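Local coordinates for protein phosphoribosylaminoimidazole carboxylase, ATPase subunit (Thermotoga maritima, PDB 3AX6) that probably catalyses the ATP-dependent conversion of 5-aminoimidazole ribonucleotide and bicarbonate to N5-carboxyaminoimidazole ribonucleotide in purine biosynthesis, at residues L124-Q137 / V149-A161. Residues are numbered along the deposited sequence; the frame is centred on the assembly and turned at random.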
loop_
_atom_site.group_PDB
_atom_site.type_symbol
_atom_site.label_atom_id
_atom_site.label_comp_id
_atom_site.label_asym_id
_atom_site.label_seq_id
_atom_site.Cartn_x
_atom_site.Cartn_y
_atom_site.Cartn_z
ATOM N N LEU A 124 -10.031 45.416 -18.818
ATOM C CA LEU A 124 -10.103 44.251 -19.694
ATOM C C LEU A 124 -9.834 44.513 -21.167
ATOM O O LEU A 124 -8.864 44.005 -21.728
ATOM C CB LEU A 124 -11.462 43.563 -19.560
ATOM C CG LEU A 124 -11.581 42.277 -20.384
ATOM C CD1 LEU A 124 -10.671 41.214 -19.792
ATOM C CD2 LEU A 124 -13.017 41.799 -20.402
ATOM N N GLU A 125 -10.699 45.301 -21.792
ATOM C CA GLU A 125 -10.565 45.598 -23.211
ATOM C C GLU A 125 -9.236 46.227 -23.596
ATOM O O GLU A 125 -8.616 45.805 -24.560
ATOM C CB GLU A 125 -11.712 46.494 -23.680
ATOM C CG GLU A 125 -11.817 46.599 -25.194
ATOM C CD GLU A 125 -13.142 47.182 -25.650
ATOM O OE1 GLU A 125 -13.372 47.233 -26.877
ATOM O OE2 GLU A 125 -13.953 47.587 -24.787
ATOM N N SER A 126 -8.791 47.228 -22.847
ATOM C CA SER A 126 -7.525 47.879 -23.162
ATOM C C SER A 126 -6.329 46.958 -22.940
ATOM O O SER A 126 -5.389 46.952 -23.738
ATOM C CB SER A 126 -7.356 49.149 -22.324
ATOM O OG SER A 126 -6.133 49.803 -22.630
ATOM N N ASP A 127 -6.361 46.182 -21.858
ATOM C CA ASP A 127 -5.264 45.273 -21.548
ATOM C C ASP A 127 -5.082 44.167 -22.581
ATOM O O ASP A 127 -3.965 43.916 -23.033
ATOM C CB ASP A 127 -5.449 44.652 -20.160
ATOM C CG ASP A 127 -5.182 45.640 -19.037
ATOM O OD1 ASP A 127 -4.194 46.397 -19.128
ATOM O OD2 ASP A 127 -5.951 45.647 -18.057
ATOM N N VAL A 128 -6.170 43.500 -22.953
ATOM C CA VAL A 128 -6.078 42.433 -23.943
ATOM C C VAL A 128 -5.481 42.985 -25.230
ATOM O O VAL A 128 -4.657 42.330 -25.868
ATOM C CB VAL A 128 -7.465 41.815 -24.262
ATOM C CG1 VAL A 128 -7.999 41.074 -23.053
ATOM C CG2 VAL A 128 -8.437 42.898 -24.676
ATOM N N ARG A 129 -5.895 44.199 -25.591
ATOM C CA ARG A 129 -5.424 44.871 -26.801
ATOM C C ARG A 129 -3.901 44.940 -26.867
ATOM O O ARG A 129 -3.304 44.561 -27.871
ATOM C CB ARG A 129 -5.983 46.293 -26.874
ATOM C CG ARG A 129 -7.501 46.403 -26.854
ATOM C CD ARG A 129 -8.083 46.727 -28.215
ATOM N NE ARG A 129 -8.108 45.565 -29.095
ATOM C CZ ARG A 129 -8.465 45.610 -30.373
ATOM N NH1 ARG A 129 -8.465 44.505 -31.106
ATOM N NH2 ARG A 129 -8.817 46.765 -30.922
ATOM N N GLU A 130 -3.272 45.429 -25.803
ATOM C CA GLU A 130 -1.817 45.539 -25.790
ATOM C C GLU A 130 -1.164 44.165 -25.735
ATOM O O GLU A 130 0.062 44.045 -25.739
ATOM C CB GLU A 130 -1.347 46.387 -24.605
ATOM C CG GLU A 130 -1.408 45.703 -23.247
ATOM C CD GLU A 130 -0.968 46.623 -22.117
ATOM O OE1 GLU A 130 -0.894 46.155 -20.962
ATOM O OE2 GLU A 130 -0.701 47.815 -22.385
ATOM N N PHE A 131 -1.996 43.129 -25.682
ATOM C CA PHE A 131 -1.512 41.755 -25.637
ATOM C C PHE A 131 -1.677 41.115 -27.013
ATOM O O PHE A 131 -0.827 40.342 -27.455
ATOM C CB PHE A 131 -2.295 40.955 -24.590
ATOM C CG PHE A 131 -1.434 40.365 -23.505
ATOM C CD1 PHE A 131 -0.506 39.371 -23.798
ATOM C CD2 PHE A 131 -1.558 40.797 -22.190
ATOM C CE1 PHE A 131 0.285 38.816 -22.793
ATOM C CE2 PHE A 131 -0.775 40.253 -21.180
ATOM C CZ PHE A 131 0.149 39.258 -21.481
ATOM N N GLY A 132 -2.777 41.446 -27.683
ATOM C CA GLY A 132 -3.033 40.896 -28.999
ATOM C C GLY A 132 -3.757 39.565 -28.962
ATOM O O GLY A 132 -3.565 38.761 -28.050
ATOM N N PHE A 133 -4.590 39.326 -29.964
ATOM C CA PHE A 133 -5.350 38.089 -30.051
ATOM C C PHE A 133 -4.539 36.965 -30.705
ATOM O O PHE A 133 -3.807 37.190 -31.673
ATOM C CB PHE A 133 -6.642 38.321 -30.842
ATOM C CG PHE A 133 -7.530 39.391 -30.265
ATOM C CD1 PHE A 133 -7.587 40.656 -30.843
ATOM C CD2 PHE A 133 -8.323 39.131 -29.145
ATOM C CE1 PHE A 133 -8.421 41.645 -30.319
ATOM C CE2 PHE A 133 -9.158 40.114 -28.613
ATOM C CZ PHE A 133 -9.207 41.370 -29.201
ATOM N N PRO A 134 -4.664 35.734 -30.183
ATOM C CA PRO A 134 -5.512 35.395 -29.041
ATOM C C PRO A 134 -4.741 35.564 -27.745
ATOM O O PRO A 134 -3.509 35.604 -27.750
ATOM C CB PRO A 134 -5.849 33.940 -29.301
ATOM C CG PRO A 134 -4.540 33.425 -29.828
ATOM C CD PRO A 134 -4.142 34.511 -30.818
ATOM N N VAL A 135 -5.469 35.669 -26.640
ATOM C CA VAL A 135 -4.846 35.803 -25.329
ATOM C C VAL A 135 -5.648 34.973 -24.325
ATOM O O VAL A 135 -6.854 34.785 -24.480
ATOM C CB VAL A 135 -4.779 37.280 -24.874
ATOM C CG1 VAL A 135 -6.162 37.803 -24.559
ATOM C CG2 VAL A 135 -3.866 37.402 -23.675
ATOM N N VAL A 136 -4.971 34.463 -23.303
ATOM C CA VAL A 136 -5.630 33.635 -22.303
ATOM C C VAL A 136 -5.954 34.393 -21.023
ATOM O O VAL A 136 -5.086 35.040 -20.435
ATOM C CB VAL A 136 -4.763 32.419 -21.944
ATOM C CG1 VAL A 136 -5.544 31.463 -21.058
ATOM C CG2 VAL A 136 -4.307 31.725 -23.204
ATOM N N GLN A 137 -7.213 34.313 -20.605
ATOM C CA GLN A 137 -7.665 34.963 -19.381
ATOM C C GLN A 137 -7.902 33.896 -18.305
ATOM O O GLN A 137 -8.473 32.837 -18.574
ATOM C CB GLN A 137 -8.963 35.749 -19.624
ATOM C CG GLN A 137 -9.528 36.372 -18.346
ATOM C CD GLN A 137 -10.913 36.970 -18.518
ATOM O OE1 GLN A 137 -11.818 36.332 -19.055
ATOM N NE2 GLN A 137 -11.088 38.199 -18.041
ATOM N N VAL A 149 -10.682 29.086 -17.166
ATOM C CA VAL A 149 -9.782 29.606 -18.191
ATOM C C VAL A 149 -10.551 29.946 -19.468
ATOM O O VAL A 149 -11.355 29.147 -19.957
ATOM C CB VAL A 149 -8.668 28.596 -18.547
ATOM C CG1 VAL A 149 -9.270 27.334 -19.155
ATOM C CG2 VAL A 149 -7.690 29.235 -19.518
ATOM N N PHE A 150 -10.300 31.134 -20.005
ATOM C CA PHE A 150 -10.983 31.567 -21.212
ATOM C C PHE A 150 -9.991 32.112 -22.235
ATOM O O PHE A 150 -9.140 32.938 -21.921
ATOM C CB PHE A 150 -12.021 32.643 -20.864
ATOM C CG PHE A 150 -12.881 33.067 -22.029
ATOM C CD1 PHE A 150 -13.113 34.417 -22.281
ATOM C CD2 PHE A 150 -13.467 32.122 -22.864
ATOM C CE1 PHE A 150 -13.916 34.820 -23.347
ATOM C CE2 PHE A 150 -14.273 32.516 -23.934
ATOM C CZ PHE A 150 -14.496 33.870 -24.173
ATOM N N ILE A 151 -10.101 31.634 -23.464
ATOM C CA ILE A 151 -9.220 32.094 -24.523
ATOM C C ILE A 151 -9.934 33.174 -25.336
ATOM O O ILE A 151 -10.891 32.891 -26.058
ATOM C CB ILE A 151 -8.819 30.928 -25.438
ATOM C CG1 ILE A 151 -8.151 29.830 -24.602
ATOM C CG2 ILE A 151 -7.866 31.420 -26.509
ATOM C CD1 ILE A 151 -7.856 28.555 -25.365
ATOM N N ILE A 152 -9.476 34.415 -25.193
ATOM C CA ILE A 152 -10.064 35.535 -25.921
ATOM C C ILE A 152 -9.489 35.568 -27.342
ATOM O O ILE A 152 -8.405 36.110 -27.579
ATOM C CB ILE A 152 -9.773 36.873 -25.196
ATOM C CG1 ILE A 152 -10.312 36.804 -23.767
ATOM C CG2 ILE A 152 -10.436 38.036 -25.935
ATOM C CD1 ILE A 152 -10.055 38.042 -22.939
ATOM N N LYS A 153 -10.222 34.979 -28.279
ATOM C CA LYS A 153 -9.795 34.910 -29.672
ATOM C C LYS A 153 -9.991 36.209 -30.457
ATOM O O LYS A 153 -9.277 36.461 -31.426
ATOM C CB LYS A 153 -10.524 33.763 -30.373
ATOM C CG LYS A 153 -10.347 32.408 -29.672
ATOM C CD LYS A 153 -11.145 31.301 -30.348
ATOM C CE LYS A 153 -12.642 31.596 -30.337
ATOM N NZ LYS A 153 -13.196 31.708 -28.958
ATOM N N ASN A 154 -10.947 37.033 -30.033
ATOM C CA ASN A 154 -11.228 38.308 -30.697
ATOM C C ASN A 154 -12.103 39.207 -29.823
ATOM O O ASN A 154 -12.392 38.873 -28.673
ATOM C CB ASN A 154 -11.926 38.057 -32.035
ATOM C CG ASN A 154 -13.075 37.073 -31.921
ATOM O OD1 ASN A 154 -14.008 37.273 -31.143
ATOM N ND2 ASN A 154 -13.012 36.003 -32.701
ATOM N N GLU A 155 -12.520 40.346 -30.367
ATOM C CA GLU A 155 -13.371 41.288 -29.639
ATOM C C GLU A 155 -14.646 40.639 -29.104
ATOM O O GLU A 155 -14.995 40.805 -27.936
ATOM C CB GLU A 155 -13.773 42.458 -30.538
ATOM C CG GLU A 155 -12.748 43.563 -30.666
ATOM C CD GLU A 155 -13.257 44.710 -31.523
ATOM O OE1 GLU A 155 -12.652 45.803 -31.472
ATOM O OE2 GLU A 155 -14.259 44.517 -32.249
ATOM N N LYS A 156 -15.346 39.912 -29.972
ATOM C CA LYS A 156 -16.588 39.251 -29.594
ATOM C C LYS A 156 -16.494 38.509 -28.268
ATOM O O LYS A 156 -17.452 38.491 -27.492
ATOM C CB LYS A 156 -17.026 38.267 -30.688
ATOM C CG LYS A 156 -17.622 38.910 -31.939
ATOM C CD LYS A 156 -18.943 39.640 -31.659
ATOM C CE LYS A 156 -20.063 38.708 -31.173
ATOM N NZ LYS A 156 -19.897 38.249 -29.758
ATOM N N ASP A 157 -15.346 37.896 -28.003
ATOM C CA ASP A 157 -15.179 37.142 -26.774
ATOM C C ASP A 157 -15.074 37.998 -25.518
ATOM O O ASP A 157 -15.227 37.490 -24.410
ATOM C CB ASP A 157 -13.972 36.207 -26.884
ATOM C CG ASP A 157 -14.197 35.089 -27.884
ATOM O OD1 ASP A 157 -15.369 34.828 -28.226
ATOM O OD2 ASP A 157 -13.215 34.464 -28.325
ATOM N N LEU A 158 -14.833 39.295 -25.679
ATOM C CA LEU A 158 -14.736 40.167 -24.514
ATOM C C LEU A 158 -16.071 40.268 -23.769
ATOM O O LEU A 158 -16.108 40.626 -22.586
ATOM C CB LEU A 158 -14.255 41.558 -24.924
ATOM C CG LEU A 158 -12.819 41.640 -25.452
ATOM C CD1 LEU A 158 -12.441 43.097 -25.660
ATOM C CD2 LEU A 158 -11.861 40.989 -24.467
ATOM N N GLU A 159 -17.163 39.942 -24.458
ATOM C CA GLU A 159 -18.498 39.990 -23.862
ATOM C C GLU A 159 -18.731 38.811 -22.933
ATOM O O GLU A 159 -19.422 38.934 -21.919
ATOM C CB GLU A 159 -19.576 39.987 -24.949
ATOM C CG GLU A 159 -19.990 41.370 -25.431
ATOM C CD GLU A 159 -20.590 42.218 -24.320
ATOM O OE1 GLU A 159 -19.836 42.676 -23.435
ATOM O OE2 GLU A 159 -21.821 42.419 -24.328
ATOM N N ASN A 160 -18.148 37.670 -23.290
ATOM C CA ASN A 160 -18.283 36.445 -22.510
ATOM C C ASN A 160 -17.040 36.219 -21.649
ATOM O O ASN A 160 -16.791 35.110 -21.173
ATOM C CB ASN A 160 -18.486 35.256 -23.450
ATOM C CG ASN A 160 -19.553 35.520 -24.501
ATOM O OD1 ASN A 160 -19.482 36.504 -25.241
ATOM N ND2 ASN A 160 -20.547 34.637 -24.576
ATOM N N ALA A 161 -16.261 37.278 -21.454
ATOM C CA ALA A 161 -15.048 37.193 -20.658
ATOM C C ALA A 161 -15.372 36.863 -19.208
ATOM O O ALA A 161 -16.509 37.022 -18.763
ATOM C CB ALA A 161 -14.281 38.502 -20.736
HETATM O O HOH W 1 -11.499 46.316 -29.114
#
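Val-135 and Gln-137 pair with Ile-152 and Phe-150 as the hydrogen-bonded positions of an antiparallel beta hairpin. Gln-137 N bonds to Phe-150 O (2.7 Å), and Phe-150 N returns a bond to Gln-137 O. Ile-152 N bonds to Val-135 O (2.7 Å), and Val-135 N to Ile-152 O.

Apolar packing joins helix 124-129 to the hairpin and to the turns after it. On the face carrying Val-135 and Ile-152, Ile-152 CD1 meets Val-128 CG1 at 3.7 Å. Leu-158 lays CD1 against Glu-125 CG and CD2 against Val-128 CG2. With CG anti to the backbone N (chi1 -176°), the Leu-124 side chain is carried out so that Leu-124 CD2 meets Ala-161 CB (3.5 Å). On the other face Val-136 CG1 presses tightly on Val-149 CG2 (3.5 Å). Val-136 also touches the bound ADP.

The peptide bond between Phe-133 and Pro-134 is cis. Asn-154 CA sits over one face of the Phe-133 ring in a CH-pi contact, 3.7 Å from the centroid. Ile-152 O lies at the ring edge, and Ile-152 CG2 touches Phe-133 CE2 at 3.6 Å. An alanine in place of Phe-133 would probably leave Asn-154 CA without its aromatic face and open a gap beside Ile-152 CG2.

A charged group lies on the outer side of the contact, where Glu-125, Arg-129 and Glu-155 are exposed. Arg-129 NH2 and Glu-155 OE1 form a long salt bridge (4.0 Å), with the oxygen well out of the guanidinium plane. One water donates to both Glu-125 OE1 and Glu-155 OE1, linking two probably like-charged carboxylates. The buried Gln-137 amide is bonded through OE1 to Ile-162 N and through NE2 to Thr-166 OG1.

In this part of the ATP-grasp domain, backbone bonds thus hold the hairpin and helix 124-129 rests on it through apolar contacts, while the long salt bridge adds a charge attraction without a directed bond.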